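Local coordinates for putative uncharacterized protein smu.1108c (Streptococcus mutans, PDB 3L7Y), which is probably a magnesium-dependent phosphatase of the haloacid dehalogenase-like hydrolase family and binds a magnesium ion, at residues 40-45 with 248-253; 102-107 with 225-230; 116-121 with 183-188; 123-128 with 204-209; 266-271 with 278-283. All blocks are in the same frame, centred on the assembly; numbering follows the deposited sequence.

Interaction 1 of 5, residues 40-45 with 248-253; sequences IATDMD and MAFGDG. With MG (magnesium ion), chain B.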
# COMPACT_ATOMS: atom_id res chain seq x y z
N ILE A 40 -0.60 -3.87 -15.43
CA ILE A 40 -0.07 -4.82 -14.48
C ILE A 40 0.19 -4.05 -13.19
O ILE A 40 0.92 -3.06 -13.19
CB ILE A 40 1.25 -5.42 -14.96
CG1 ILE A 40 1.07 -6.17 -16.29
CG2 ILE A 40 1.87 -6.34 -13.89
CD1 ILE A 40 2.35 -6.76 -16.82
N ALA A 41 -0.41 -4.50 -12.09
CA ALA A 41 -0.31 -3.80 -10.82
C ALA A 41 0.25 -4.73 -9.79
O ALA A 41 -0.20 -5.85 -9.66
CB ALA A 41 -1.70 -3.30 -10.39
N THR A 42 1.24 -4.28 -9.04
CA THR A 42 1.79 -5.14 -8.01
C THR A 42 1.96 -4.49 -6.66
O THR A 42 2.43 -3.35 -6.53
CB THR A 42 3.14 -5.72 -8.42
OG1 THR A 42 3.54 -6.70 -7.46
CG2 THR A 42 4.18 -4.62 -8.48
N ASP A 43 1.61 -5.24 -5.63
CA ASP A 43 2.01 -4.90 -4.28
C ASP A 43 3.54 -4.96 -4.20
O ASP A 43 4.18 -5.59 -5.05
CB ASP A 43 1.38 -5.87 -3.30
CG ASP A 43 1.78 -5.59 -1.89
OD1 ASP A 43 1.97 -4.40 -1.56
OD2 ASP A 43 1.91 -6.56 -1.12
N MET A 44 4.13 -4.31 -3.19
CA MET A 44 5.59 -4.27 -3.03
C MET A 44 6.14 -5.24 -1.97
O MET A 44 6.63 -6.33 -2.30
CB MET A 44 6.07 -2.84 -2.75
CG MET A 44 6.00 -1.95 -3.97
SD MET A 44 7.18 -2.48 -5.21
CE MET A 44 8.72 -1.96 -4.45
N ASP A 45 6.05 -4.84 -0.71
CA ASP A 45 6.48 -5.67 0.41
C ASP A 45 5.75 -7.01 0.41
O ASP A 45 4.54 -7.04 0.45
CB ASP A 45 6.20 -4.95 1.74
CG ASP A 45 6.94 -3.61 1.85
OD1 ASP A 45 8.15 -3.56 1.56
OD2 ASP A 45 6.29 -2.61 2.21
N MET A 248 -4.05 -7.28 -14.65
CA MET A 248 -3.32 -8.32 -13.94
C MET A 248 -2.76 -7.68 -12.67
O MET A 248 -2.21 -6.58 -12.73
CB MET A 248 -2.19 -8.87 -14.81
CG MET A 248 -1.20 -9.78 -14.07
SD MET A 248 0.24 -10.20 -15.10
CE MET A 248 -0.51 -11.45 -16.15
N ALA A 249 -2.90 -8.35 -11.53
CA ALA A 249 -2.53 -7.78 -10.24
C ALA A 249 -1.98 -8.83 -9.28
O ALA A 249 -2.47 -9.96 -9.25
CB ALA A 249 -3.72 -7.08 -9.62
N PHE A 250 -0.97 -8.44 -8.49
CA PHE A 250 -0.31 -9.32 -7.52
C PHE A 250 -0.41 -8.77 -6.10
O PHE A 250 -0.24 -7.59 -5.90
CB PHE A 250 1.18 -9.45 -7.86
CG PHE A 250 1.45 -9.99 -9.24
CD1 PHE A 250 1.47 -9.13 -10.33
CD2 PHE A 250 1.67 -11.34 -9.43
CE1 PHE A 250 1.72 -9.60 -11.60
CE2 PHE A 250 1.93 -11.84 -10.71
CZ PHE A 250 1.94 -10.97 -11.80
N GLY A 251 -0.65 -9.63 -5.11
CA GLY A 251 -0.71 -9.19 -3.72
C GLY A 251 -0.42 -10.33 -2.77
O GLY A 251 -0.40 -11.50 -3.17
N ASP A 252 -0.17 -9.99 -1.50
CA ASP A 252 0.05 -10.99 -0.47
C ASP A 252 -0.64 -10.60 0.84
O ASP A 252 -0.50 -11.31 1.83
CB ASP A 252 1.54 -11.22 -0.21
CG ASP A 252 2.14 -10.17 0.72
OD1 ASP A 252 3.03 -10.51 1.53
OD2 ASP A 252 1.73 -9.00 0.64
N GLY A 253 -1.39 -9.50 0.84
CA GLY A 253 -1.92 -8.97 2.09
C GLY A 253 -3.38 -8.55 2.13
O GLY A 253 -4.01 -8.38 1.09
MG MG B . 2.36 -6.82 1.26
O HOH W 1 2.95 -4.35 1.62
O HOH W 2 3.18 -8.29 3.08
O HOH W 3 1.51 -6.35 3.56
O HOH W 4 0.06 -5.97 1.05
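The Phe-250 ring turns its edge to strand 40-42: Ile-40 CG2 lies in the ring plane, 4.0 Å from Phe-250 CE1, and Ala-41 O also sits at the rim. Thr-42 CB approaches obliquely. The Tyr-267 ring meets Phe-250 at about 20°, and Val-292 and Val-295 of helix 291-301 also pack on it. The other flat groups are two carboxylates, Asp-43 and Asp-252, with planes 33° apart. Their OD2 atoms come within 3.0 Å of each other because both bind magnesium, each at 2.4 Å. Asp-43 reaches the ion with CG anti to the backbone N (chi1 179°). Asp-45 O binds the magnesium at 2.3 Å, and four waters complete the shell. Thr-47 bonds to Asp-43 OD2. Leading up to the site, parallel strands are tied by Ala-41 N to Met-248 O (2.8 Å), Phe-250 N to Ala-41 O (2.9 Å) and Asp-43 N to Phe-250 O (3.0 Å). Metal ligands at the C-terminal ends of two adjacent parallel strands, one set in a DxD sequence and the other in a GDxxxD sequence, are the signature of the haloacid dehalogenase Rossmann-like core.

Interaction 2 of 5, residues 102-107 with 225-230; sequences NGANII and KGLHKG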
# COMPACT_ATOMS: atom_id res chain seq x y z
N ASN A 102 -2.06 3.14 0.13
CA ASN A 102 -3.16 2.22 -0.22
C ASN A 102 -4.10 2.76 -1.26
O ASN A 102 -5.00 2.04 -1.73
CB ASN A 102 -3.96 1.77 1.01
CG ASN A 102 -3.11 1.02 2.02
OD1 ASN A 102 -2.60 -0.06 1.74
ND2 ASN A 102 -2.96 1.60 3.20
N GLY A 103 -3.91 4.02 -1.66
CA GLY A 103 -4.80 4.58 -2.67
C GLY A 103 -4.98 6.08 -2.73
O GLY A 103 -5.23 6.62 -3.81
N ALA A 104 -4.88 6.77 -1.59
CA ALA A 104 -5.16 8.20 -1.52
C ALA A 104 -4.17 9.04 -2.32
O ALA A 104 -4.46 10.19 -2.66
CB ALA A 104 -5.19 8.68 -0.06
N ASN A 105 -2.99 8.48 -2.62
CA ASN A 105 -2.00 9.22 -3.40
C ASN A 105 -1.57 8.46 -4.63
O ASN A 105 -1.02 7.36 -4.52
CB ASN A 105 -0.78 9.57 -2.54
CG ASN A 105 0.09 10.67 -3.15
OD1 ASN A 105 1.29 10.73 -2.88
ND2 ASN A 105 -0.51 11.53 -3.97
N ILE A 106 -1.84 9.04 -5.80
CA ILE A 106 -1.47 8.43 -7.07
C ILE A 106 -0.60 9.37 -7.90
O ILE A 106 -0.97 10.52 -8.15
CB ILE A 106 -2.69 7.99 -7.89
CG1 ILE A 106 -3.62 7.10 -7.06
CG2 ILE A 106 -2.25 7.24 -9.14
CD1 ILE A 106 -4.87 6.66 -7.79
N ILE A 107 0.55 8.85 -8.32
CA ILE A 107 1.47 9.57 -9.20
C ILE A 107 1.68 8.76 -10.48
O ILE A 107 1.77 7.53 -10.43
CB ILE A 107 2.83 9.80 -8.51
CG1 ILE A 107 2.77 11.00 -7.56
CG2 ILE A 107 3.92 10.08 -9.55
CD1 ILE A 107 1.89 10.81 -6.34
N LYS A 225 -11.93 6.06 4.17
CA LYS A 225 -12.81 4.96 3.81
C LYS A 225 -13.07 4.91 2.30
O LYS A 225 -13.43 5.92 1.69
CB LYS A 225 -14.14 5.04 4.57
CG LYS A 225 -14.91 3.71 4.62
CD LYS A 225 -16.40 3.96 4.84
CE LYS A 225 -17.09 2.81 5.56
NZ LYS A 225 -16.90 1.48 4.93
N GLY A 226 -12.88 3.74 1.71
CA GLY A 226 -13.13 3.56 0.30
C GLY A 226 -11.92 3.80 -0.59
O GLY A 226 -11.92 3.40 -1.76
N LEU A 227 -10.88 4.43 -0.06
CA LEU A 227 -9.70 4.72 -0.87
C LEU A 227 -8.66 3.60 -0.77
O LEU A 227 -7.53 3.81 -0.29
CB LEU A 227 -9.08 6.08 -0.52
CG LEU A 227 -9.57 7.26 -1.37
CD1 LEU A 227 -11.05 7.12 -1.75
CD2 LEU A 227 -9.27 8.60 -0.69
N HIS A 228 -9.04 2.41 -1.22
CA HIS A 228 -8.18 1.24 -1.16
C HIS A 228 -7.58 0.94 -2.54
O HIS A 228 -7.88 1.62 -3.51
CB HIS A 228 -8.95 0.05 -0.61
CG HIS A 228 -10.31 -0.13 -1.21
ND1 HIS A 228 -10.49 -0.42 -2.54
CD2 HIS A 228 -11.55 -0.05 -0.67
CE1 HIS A 228 -11.79 -0.52 -2.79
NE2 HIS A 228 -12.45 -0.29 -1.67
N LYS A 229 -6.71 -0.05 -2.64
CA LYS A 229 -5.97 -0.26 -3.88
C LYS A 229 -6.91 -0.65 -5.03
O LYS A 229 -6.61 -0.37 -6.20
CB LYS A 229 -4.89 -1.32 -3.69
CG LYS A 229 -3.82 -1.00 -2.66
CD LYS A 229 -2.78 -2.13 -2.62
CE LYS A 229 -1.87 -2.04 -1.39
NZ LYS A 229 -0.82 -3.09 -1.41
N GLY A 230 -8.02 -1.31 -4.71
CA GLY A 230 -9.04 -1.62 -5.69
C GLY A 230 -9.62 -0.34 -6.28
O GLY A 230 -9.76 -0.21 -7.49
O HOH W 5 -5.55 5.51 1.05
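Lys-229 NZ, at the end of a chain that passes across Asn-102, is gripped by three groups, which fix where it sits: salt bridges to Asp-43 and Asp-256 and a hydrogen bond to Ala-77 O. With chi2 at -178° and the later torsions also near 180°, the lysine chain is stretched out. Lys-229 CG rests 3.4 Å from Asn-102 O, and Lys-229 CE lies 3.8 Å from Asn-102 OD1. The asparagine amide is tied elsewhere, ND2 to Asp-221 and OD1 to Asn-255, which fixes its rotation beside the lysine.

Between the backbones, Asn-102 O comes within 2.8 Å of Lys-229 N, but the angle is too poor for a hydrogen bond. The link that does form runs through one water, which donates to Leu-227 O at 2.9 Å and accepts from Ala-104 N at 3.0 Å. Gly-103, at phi 156°, has no side chain to hold the loops apart, and its CA sits 3.7 Å from Leu-227 O. Farther along, Ala-104 CB meets the CD2 branch of Leu-227 at 4.1 Å, and Leu-227 also touches Val-116. Leu-227 is the centre of an inverse gamma turn, whose last residue, His-228, is the N-cap of helix 229-239. The contact thus sets the loop between strands 97-100 and 105-108 of the core sheet against the connection from strand 219-224 of the second sheet into that helix, and the start of the helix directs Lys-229 into the magnesium site.

Interaction 3 of 5, residues 116-121 with 183-188; sequences VFQQRE and FKLTLQ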
# COMPACT_ATOMS: atom_id res chain seq x y z
N VAL A 116 -5.56 12.69 -1.92
CA VAL A 116 -6.67 12.89 -1.01
C VAL A 116 -6.15 12.88 0.41
O VAL A 116 -5.51 11.92 0.87
CB VAL A 116 -7.78 11.83 -1.22
CG1 VAL A 116 -8.92 12.04 -0.24
CG2 VAL A 116 -8.30 11.89 -2.64
N PHE A 117 -6.41 13.97 1.12
CA PHE A 117 -5.94 14.10 2.49
C PHE A 117 -7.07 13.87 3.47
O PHE A 117 -8.24 14.07 3.15
CB PHE A 117 -5.29 15.47 2.71
CG PHE A 117 -4.06 15.68 1.89
CD1 PHE A 117 -4.04 16.59 0.84
CD2 PHE A 117 -2.91 14.95 2.15
CE1 PHE A 117 -2.89 16.79 0.09
CE2 PHE A 117 -1.76 15.13 1.39
CZ PHE A 117 -1.75 16.05 0.36
N GLN A 118 -6.72 13.41 4.66
CA GLN A 118 -7.73 13.19 5.68
C GLN A 118 -8.04 14.52 6.35
O GLN A 118 -7.21 15.42 6.34
CB GLN A 118 -7.28 12.10 6.67
CG GLN A 118 -7.27 10.71 6.01
CD GLN A 118 -6.61 9.62 6.83
OE1 GLN A 118 -6.91 8.43 6.66
NE2 GLN A 118 -5.71 10.00 7.71
N GLN A 119 -9.24 14.66 6.91
CA GLN A 119 -9.64 15.89 7.58
C GLN A 119 -9.01 16.01 8.96
O GLN A 119 -9.12 15.09 9.76
CB GLN A 119 -11.16 15.94 7.69
CG GLN A 119 -11.86 15.93 6.35
CD GLN A 119 -11.67 17.23 5.59
OE1 GLN A 119 -11.56 18.30 6.20
NE2 GLN A 119 -11.61 17.14 4.27
N ARG A 120 -8.37 17.13 9.26
CA ARG A 120 -7.71 17.31 10.55
C ARG A 120 -8.61 16.92 11.72
O ARG A 120 -8.17 16.29 12.67
CB ARG A 120 -7.22 18.76 10.75
CG ARG A 120 -6.24 19.26 9.67
CD ARG A 120 -5.52 20.56 10.09
NE ARG A 120 -4.09 20.33 10.32
CZ ARG A 120 -3.48 20.49 11.48
NH1 ARG A 120 -4.16 20.88 12.54
NH2 ARG A 120 -2.19 20.26 11.59
N GLU A 121 -9.88 17.30 11.64
CA GLU A 121 -10.84 17.03 12.72
C GLU A 121 -11.02 15.52 12.91
O GLU A 121 -11.16 15.04 14.03
CB GLU A 121 -12.19 17.68 12.42
CG GLU A 121 -12.76 17.34 11.03
CD GLU A 121 -12.36 18.34 9.93
OE1 GLU A 121 -11.22 18.86 9.93
OE2 GLU A 121 -13.20 18.59 9.03
N PHE A 183 -1.98 11.66 4.56
CA PHE A 183 -2.67 10.70 3.69
C PHE A 183 -3.32 9.58 4.46
O PHE A 183 -4.39 9.08 4.08
CB PHE A 183 -1.68 10.08 2.72
CG PHE A 183 -1.27 10.98 1.61
CD1 PHE A 183 0.07 11.33 1.44
CD2 PHE A 183 -2.21 11.48 0.71
CE1 PHE A 183 0.46 12.14 0.38
CE2 PHE A 183 -1.82 12.31 -0.32
CZ PHE A 183 -0.48 12.63 -0.50
N LYS A 184 -2.66 9.15 5.53
CA LYS A 184 -3.11 8.01 6.32
C LYS A 184 -2.46 8.03 7.69
O LYS A 184 -1.54 8.82 7.94
CB LYS A 184 -2.75 6.70 5.60
CG LYS A 184 -1.30 6.24 5.81
CD LYS A 184 -1.10 4.82 5.24
CE LYS A 184 0.30 4.27 5.50
NZ LYS A 184 1.35 5.06 4.80
N LEU A 185 -2.94 7.17 8.59
CA LEU A 185 -2.22 6.88 9.82
C LEU A 185 -1.86 5.41 9.86
O LEU A 185 -2.45 4.59 9.17
CB LEU A 185 -3.05 7.19 11.06
CG LEU A 185 -3.99 8.39 11.10
CD1 LEU A 185 -4.45 8.60 12.53
CD2 LEU A 185 -3.29 9.62 10.56
N THR A 186 -0.91 5.05 10.72
CA THR A 186 -0.59 3.65 10.90
C THR A 186 -0.55 3.29 12.38
O THR A 186 0.02 4.01 13.19
CB THR A 186 0.75 3.28 10.22
OG1 THR A 186 0.65 3.50 8.80
CG2 THR A 186 1.09 1.82 10.48
N LEU A 187 -1.19 2.18 12.73
CA LEU A 187 -1.09 1.67 14.08
C LEU A 187 -0.18 0.46 14.09
O LEU A 187 -0.33 -0.44 13.26
CB LEU A 187 -2.46 1.30 14.63
CG LEU A 187 -3.55 2.37 14.66
CD1 LEU A 187 -4.71 1.87 15.49
CD2 LEU A 187 -3.00 3.67 15.23
N GLN A 188 0.75 0.42 15.03
CA GLN A 188 1.50 -0.81 15.26
C GLN A 188 0.89 -1.49 16.47
O GLN A 188 0.80 -0.90 17.56
CB GLN A 188 2.99 -0.55 15.48
CG GLN A 188 3.81 -1.84 15.45
CD GLN A 188 5.14 -1.68 16.16
OE1 GLN A 188 5.20 -1.26 17.31
NE2 GLN A 188 6.22 -2.01 15.47
O HOH W 6 -6.85 10.32 2.56
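Phe-117 (chi1 -64°) and Phe-183 (chi1 -75°) both hold CG anti to the carbonyl carbon, and these torsions bring the two rings together in an offset stack. The centroids are 4.6 Å apart and the planes are inclined by 26°. The stack marks the junction of the two domains of this haloacid dehalogenase-like fold: residues 116-121 lead from strand 111-115 of the core sheet into helix 120-133, and Phe-183 sits at a corner of the broken strand 182-188, whose regular part 184-188 lies in the second sheet, consistent with the cap domain of Cof-type family members.

Phe-117 CE2 does most of the touching. It stands over one face of the Phe-183 ring, displaced toward the rim, and is 3.3 Å from Phe-183 CE2, which is tight for two carbons. The edge of the Phe-183 ring is used as well, since Val-116 O lies near its plane, 3.3 Å from Phe-183 CD2.

Next to the rings, Gln-118 extends beyond CG along the other backbone, so that its CD rests 3.6 Å from Phe-183 O, and its amide end continues over Lys-184 CA to the CD2 branch of Leu-185. The Lys-184 side chain leaves in another direction, to a salt bridge with Glu-101 and a hydrogen bond with Ser-79 O. Leu-185 packs against Ile-126 and Ile-127 of helix 120-133. With no direct hydrogen bond between the two segments, a single water joins their backbones, donating to Val-116 O at 2.7 Å and to Phe-183 O at 3.1 Å.

Interaction 4 of 5, residues 123-128 with 204-209; sequences IASIIY and YKTSQR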
# COMPACT_ATOMS: atom_id res chain seq x y z
N ILE A 123 -8.82 13.04 11.96
CA ILE A 123 -7.55 12.58 12.48
C ILE A 123 -7.44 12.83 13.99
O ILE A 123 -7.05 11.96 14.76
CB ILE A 123 -6.40 13.29 11.76
CG1 ILE A 123 -6.48 13.05 10.26
CG2 ILE A 123 -5.05 12.86 12.32
CD1 ILE A 123 -5.39 13.75 9.49
N ALA A 124 -7.78 14.04 14.43
CA ALA A 124 -7.65 14.36 15.83
C ALA A 124 -8.60 13.48 16.62
O ALA A 124 -8.28 13.00 17.71
CB ALA A 124 -7.98 15.84 16.07
N SER A 125 -9.76 13.22 16.04
CA SER A 125 -10.76 12.45 16.77
C SER A 125 -10.44 10.94 16.86
O SER A 125 -10.60 10.35 17.93
CB SER A 125 -12.16 12.72 16.20
OG SER A 125 -13.04 11.66 16.53
N ILE A 126 -9.97 10.32 15.78
CA ILE A 126 -9.60 8.90 15.84
C ILE A 126 -8.35 8.72 16.72
O ILE A 126 -8.20 7.70 17.38
CB ILE A 126 -9.33 8.29 14.45
CG1 ILE A 126 -9.29 6.75 14.53
CG2 ILE A 126 -8.00 8.79 13.90
CD1 ILE A 126 -10.61 6.12 14.83
N ILE A 127 -7.48 9.73 16.73
CA ILE A 127 -6.29 9.69 17.59
C ILE A 127 -6.67 9.69 19.06
O ILE A 127 -6.13 8.91 19.87
CB ILE A 127 -5.33 10.87 17.30
CG1 ILE A 127 -4.55 10.63 16.01
CG2 ILE A 127 -4.36 11.08 18.46
CD1 ILE A 127 -3.61 11.76 15.64
N TYR A 128 -7.61 10.58 19.41
CA TYR A 128 -8.05 10.69 20.80
C TYR A 128 -8.68 9.37 21.23
O TYR A 128 -8.48 8.89 22.34
CB TYR A 128 -9.07 11.83 20.95
CG TYR A 128 -9.62 11.94 22.34
CD1 TYR A 128 -8.96 12.68 23.31
CD2 TYR A 128 -10.79 11.29 22.70
CE1 TYR A 128 -9.47 12.78 24.60
CE2 TYR A 128 -11.30 11.38 23.97
CZ TYR A 128 -10.64 12.13 24.92
OH TYR A 128 -11.14 12.22 26.19
N TYR A 204 -16.67 3.50 15.27
CA TYR A 204 -16.49 4.81 15.90
C TYR A 204 -17.18 5.93 15.12
O TYR A 204 -17.54 5.75 13.96
CB TYR A 204 -15.00 5.13 16.08
CG TYR A 204 -14.73 6.33 16.98
CD1 TYR A 204 -15.27 6.39 18.26
CD2 TYR A 204 -13.93 7.38 16.55
CE1 TYR A 204 -15.04 7.47 19.09
CE2 TYR A 204 -13.69 8.48 17.37
CZ TYR A 204 -14.24 8.51 18.64
OH TYR A 204 -14.02 9.58 19.47
N LYS A 205 -17.33 7.10 15.73
CA LYS A 205 -18.05 8.19 15.07
C LYS A 205 -17.40 8.66 13.76
O LYS A 205 -18.05 9.28 12.93
CB LYS A 205 -18.26 9.37 16.03
CG LYS A 205 -16.97 10.05 16.53
CD LYS A 205 -17.28 11.15 17.59
CE LYS A 205 -16.01 11.87 18.01
NZ LYS A 205 -16.26 12.94 19.03
N THR A 206 -16.11 8.38 13.56
CA THR A 206 -15.46 8.76 12.30
C THR A 206 -15.72 7.75 11.18
O THR A 206 -15.11 7.81 10.12
CB THR A 206 -13.93 8.95 12.48
OG1 THR A 206 -13.39 7.82 13.16
CG2 THR A 206 -13.63 10.21 13.33
N SER A 207 -16.64 6.83 11.44
CA SER A 207 -16.86 5.67 10.57
C SER A 207 -16.99 5.94 9.08
O SER A 207 -16.50 5.16 8.27
CB SER A 207 -18.07 4.89 11.05
OG SER A 207 -18.18 3.68 10.32
N GLN A 208 -17.66 7.02 8.69
CA GLN A 208 -17.91 7.23 7.28
C GLN A 208 -16.66 7.75 6.56
O GLN A 208 -16.60 7.74 5.33
CB GLN A 208 -19.07 8.19 7.07
CG GLN A 208 -18.64 9.62 6.88
CD GLN A 208 -19.74 10.44 6.26
OE1 GLN A 208 -19.53 11.57 5.82
NE2 GLN A 208 -20.94 9.87 6.22
N ARG A 209 -15.69 8.20 7.34
CA ARG A 209 -14.49 8.84 6.80
C ARG A 209 -13.25 7.96 6.94
O ARG A 209 -12.40 7.96 6.06
CB ARG A 209 -14.23 10.16 7.53
CG ARG A 209 -15.41 11.12 7.54
CD ARG A 209 -15.38 12.03 6.33
NE ARG A 209 -16.52 12.94 6.33
CZ ARG A 209 -16.61 14.02 7.09
NH1 ARG A 209 -15.63 14.33 7.93
NH2 ARG A 209 -17.69 14.80 7.03
O HOH W 7 -12.37 11.53 19.99
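Ile-126 and Thr-206 form the buried side of this contact, where the isoleucine CD1 lies 3.7 Å from Thr-206 OG1, the two side chains crossing at about a right angle, and 3.9 Å from Tyr-204 CD2. With CG1 anti to the backbone N (chi1 -166°), Ile-126 sends its CD1 branch across to the loop. Ser-125 OG is packed closely too: it sits at the edge of the Tyr-204 ring, 3.4 Å from CE2, with Thr-206 CG2 beside it at 3.6 Å. Residues 204-207 make a type I beta turn, closed by Ser-207 N to Tyr-204 O, in the loop joining helix 194-202 to strand 210-214; the turn is laid against helix 120-133, on the outer part of the second domain and away from the magnesium. The Tyr-204 ring is also stacked with Phe-129. By contrast, the exposed side has a single close touch, Lys-205 CE 3.3 Å from Ser-125 OG, made by an extended lysine whose CG lies over one face of the Tyr-204 ring. No direct hydrogen bond crosses between the segments. A water bridges instead, 2.6 Å from Tyr-204 OH and donating to Ser-125 O at 3.0 Å.

Interaction 5 of 5, residues 266-271 with 278-283; sequences SYAMAN and AAANYQ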
# COMPACT_ATOMS: atom_id res chain seq x y z
N SER A 266 -5.80 -12.02 -11.35
CA SER A 266 -5.39 -11.75 -9.98
C SER A 266 -4.54 -12.88 -9.43
O SER A 266 -4.95 -14.07 -9.46
CB SER A 266 -6.63 -11.54 -9.11
OG SER A 266 -7.61 -12.51 -9.43
N TYR A 267 -3.36 -12.51 -8.94
CA TYR A 267 -2.37 -13.46 -8.46
C TYR A 267 -2.08 -13.26 -6.97
O TYR A 267 -1.62 -12.19 -6.59
CB TYR A 267 -1.05 -13.31 -9.25
CG TYR A 267 -1.13 -13.83 -10.67
CD1 TYR A 267 -0.76 -15.14 -10.97
CD2 TYR A 267 -1.62 -13.04 -11.69
CE1 TYR A 267 -0.85 -15.63 -12.28
CE2 TYR A 267 -1.72 -13.51 -12.99
CZ TYR A 267 -1.33 -14.81 -13.28
OH TYR A 267 -1.43 -15.28 -14.57
N ALA A 268 -2.36 -14.27 -6.15
CA ALA A 268 -1.85 -14.30 -4.78
C ALA A 268 -0.48 -14.96 -4.77
O ALA A 268 -0.29 -16.00 -5.40
CB ALA A 268 -2.80 -15.04 -3.85
N MET A 269 0.47 -14.37 -4.06
CA MET A 269 1.79 -14.97 -3.93
C MET A 269 1.68 -16.28 -3.16
O MET A 269 0.82 -16.43 -2.29
CB MET A 269 2.75 -14.00 -3.22
CG MET A 269 2.81 -12.62 -3.85
SD MET A 269 3.28 -12.68 -5.59
CE MET A 269 4.96 -13.33 -5.48
N ALA A 270 2.55 -17.24 -3.48
CA ALA A 270 2.58 -18.51 -2.75
C ALA A 270 2.68 -18.30 -1.24
O ALA A 270 2.21 -19.14 -0.47
CB ALA A 270 3.73 -19.39 -3.24
N ASN A 271 3.31 -17.20 -0.83
CA ASN A 271 3.49 -16.89 0.60
C ASN A 271 2.34 -16.16 1.27
O ASN A 271 2.37 -15.92 2.47
CB ASN A 271 4.79 -16.10 0.84
CG ASN A 271 4.94 -14.92 -0.10
OD1 ASN A 271 5.22 -15.10 -1.28
ND2 ASN A 271 4.73 -13.71 0.42
N ALA A 278 -7.80 -16.67 -1.15
CA ALA A 278 -9.22 -16.81 -1.47
C ALA A 278 -9.71 -15.74 -2.44
O ALA A 278 -10.64 -15.98 -3.20
CB ALA A 278 -10.08 -16.81 -0.19
N ALA A 279 -9.07 -14.56 -2.40
CA ALA A 279 -9.46 -13.43 -3.23
C ALA A 279 -8.85 -13.48 -4.63
O ALA A 279 -9.25 -12.71 -5.51
CB ALA A 279 -9.09 -12.10 -2.54
N ALA A 280 -7.88 -14.35 -4.84
CA ALA A 280 -7.19 -14.44 -6.14
C ALA A 280 -7.70 -15.59 -7.01
O ALA A 280 -8.17 -16.59 -6.51
CB ALA A 280 -5.68 -14.59 -5.95
N ASN A 281 -7.55 -15.44 -8.32
CA ASN A 281 -7.88 -16.49 -9.27
C ASN A 281 -6.70 -17.43 -9.55
O ASN A 281 -6.89 -18.60 -9.87
CB ASN A 281 -8.36 -15.87 -10.59
CG ASN A 281 -9.71 -15.19 -10.45
OD1 ASN A 281 -10.07 -14.32 -11.25
ND2 ASN A 281 -10.48 -15.59 -9.44
N TYR A 282 -5.49 -16.90 -9.45
CA TYR A 282 -4.28 -17.67 -9.74
C TYR A 282 -3.30 -17.56 -8.57
O TYR A 282 -3.35 -16.61 -7.79
CB TYR A 282 -3.60 -17.14 -11.00
CG TYR A 282 -4.46 -17.08 -12.26
CD1 TYR A 282 -5.28 -15.99 -12.51
CD2 TYR A 282 -4.43 -18.09 -13.21
CE1 TYR A 282 -6.07 -15.92 -13.66
CE2 TYR A 282 -5.21 -18.03 -14.36
CZ TYR A 282 -6.02 -16.93 -14.57
OH TYR A 282 -6.80 -16.83 -15.71
N GLN A 283 -2.40 -18.54 -8.46
CA GLN A 283 -1.34 -18.47 -7.45
C GLN A 283 0.02 -18.34 -8.14
O GLN A 283 0.30 -19.02 -9.13
CB GLN A 283 -1.39 -19.69 -6.52
CG GLN A 283 -0.31 -19.76 -5.46
CD GLN A 283 -0.64 -20.77 -4.37
OE1 GLN A 283 0.07 -20.88 -3.37
NE2 GLN A 283 -1.71 -21.52 -4.56
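Ser-266 receives the start of strand 282-283 through two acceptors. Its main-chain O takes a hydrogen bond from Tyr-282 N at 2.9 Å, almost in line with the carbonyl, and a weak one from Asn-281 N. That same Asn-281 N gives its better bond, 3.1 Å long, to Ser-266 OG, which chi1 of 43° places between the backbone N and the carbonyl carbon. The same Tyr-282 then accepts at its O from Ala-268 N, 3.0 Å away, so that it straddles Tyr-267 in parallel register. On one face of this short sheet edge, Ala-268 CB meets Ala-280 CB at 3.6 Å. On the other, Tyr-282 CB sits over the Tyr-267 ring, 3.4 Å from CE1; the two rings are inclined by 21° but slid apart, so they barely overlap.

Farther out, Val-295 of helix 291-301 also touches Tyr-267. Gln-283 extends until its OE1 is 3.5 Å from Ala-270 CA, and Lys-277 of the linking helix 274-279 bonds to both this OE1 and Ala-270 O, tying the beta-alpha-beta unit together. Ser-266 OG also makes a weak bond to Ala-263 O. A carbonyl can only accept, so if that weak bond holds, the hydroxyl would donate to Ala-263 O while it accepts from Asn-281 N.

Overall arrangement
Interaction 1 lies in the core sheet, at strands 39-42 and 247-251. Interaction 5, later in the chain with its centre about 10 Å away, extends that sheet through neighbouring strand 265-268 to its outermost strand 282-283. Interaction 2, nested within the loop of interaction 1 (centres about 14 Å apart), joins it through the Lys-229 to Asp-43 salt bridge. Interaction 3 is nested inside interaction 2, centres about 12 Å apart, at the passage to the six-stranded sheet. Interactions 3 and 4, centres about 10 Å apart and segments alternating along the chain, share helix 120-133 of that second domain. The centres of interactions 4 and 5 are about 33 Å apart, so the set spans both domains, with magnesium bound on the core domain.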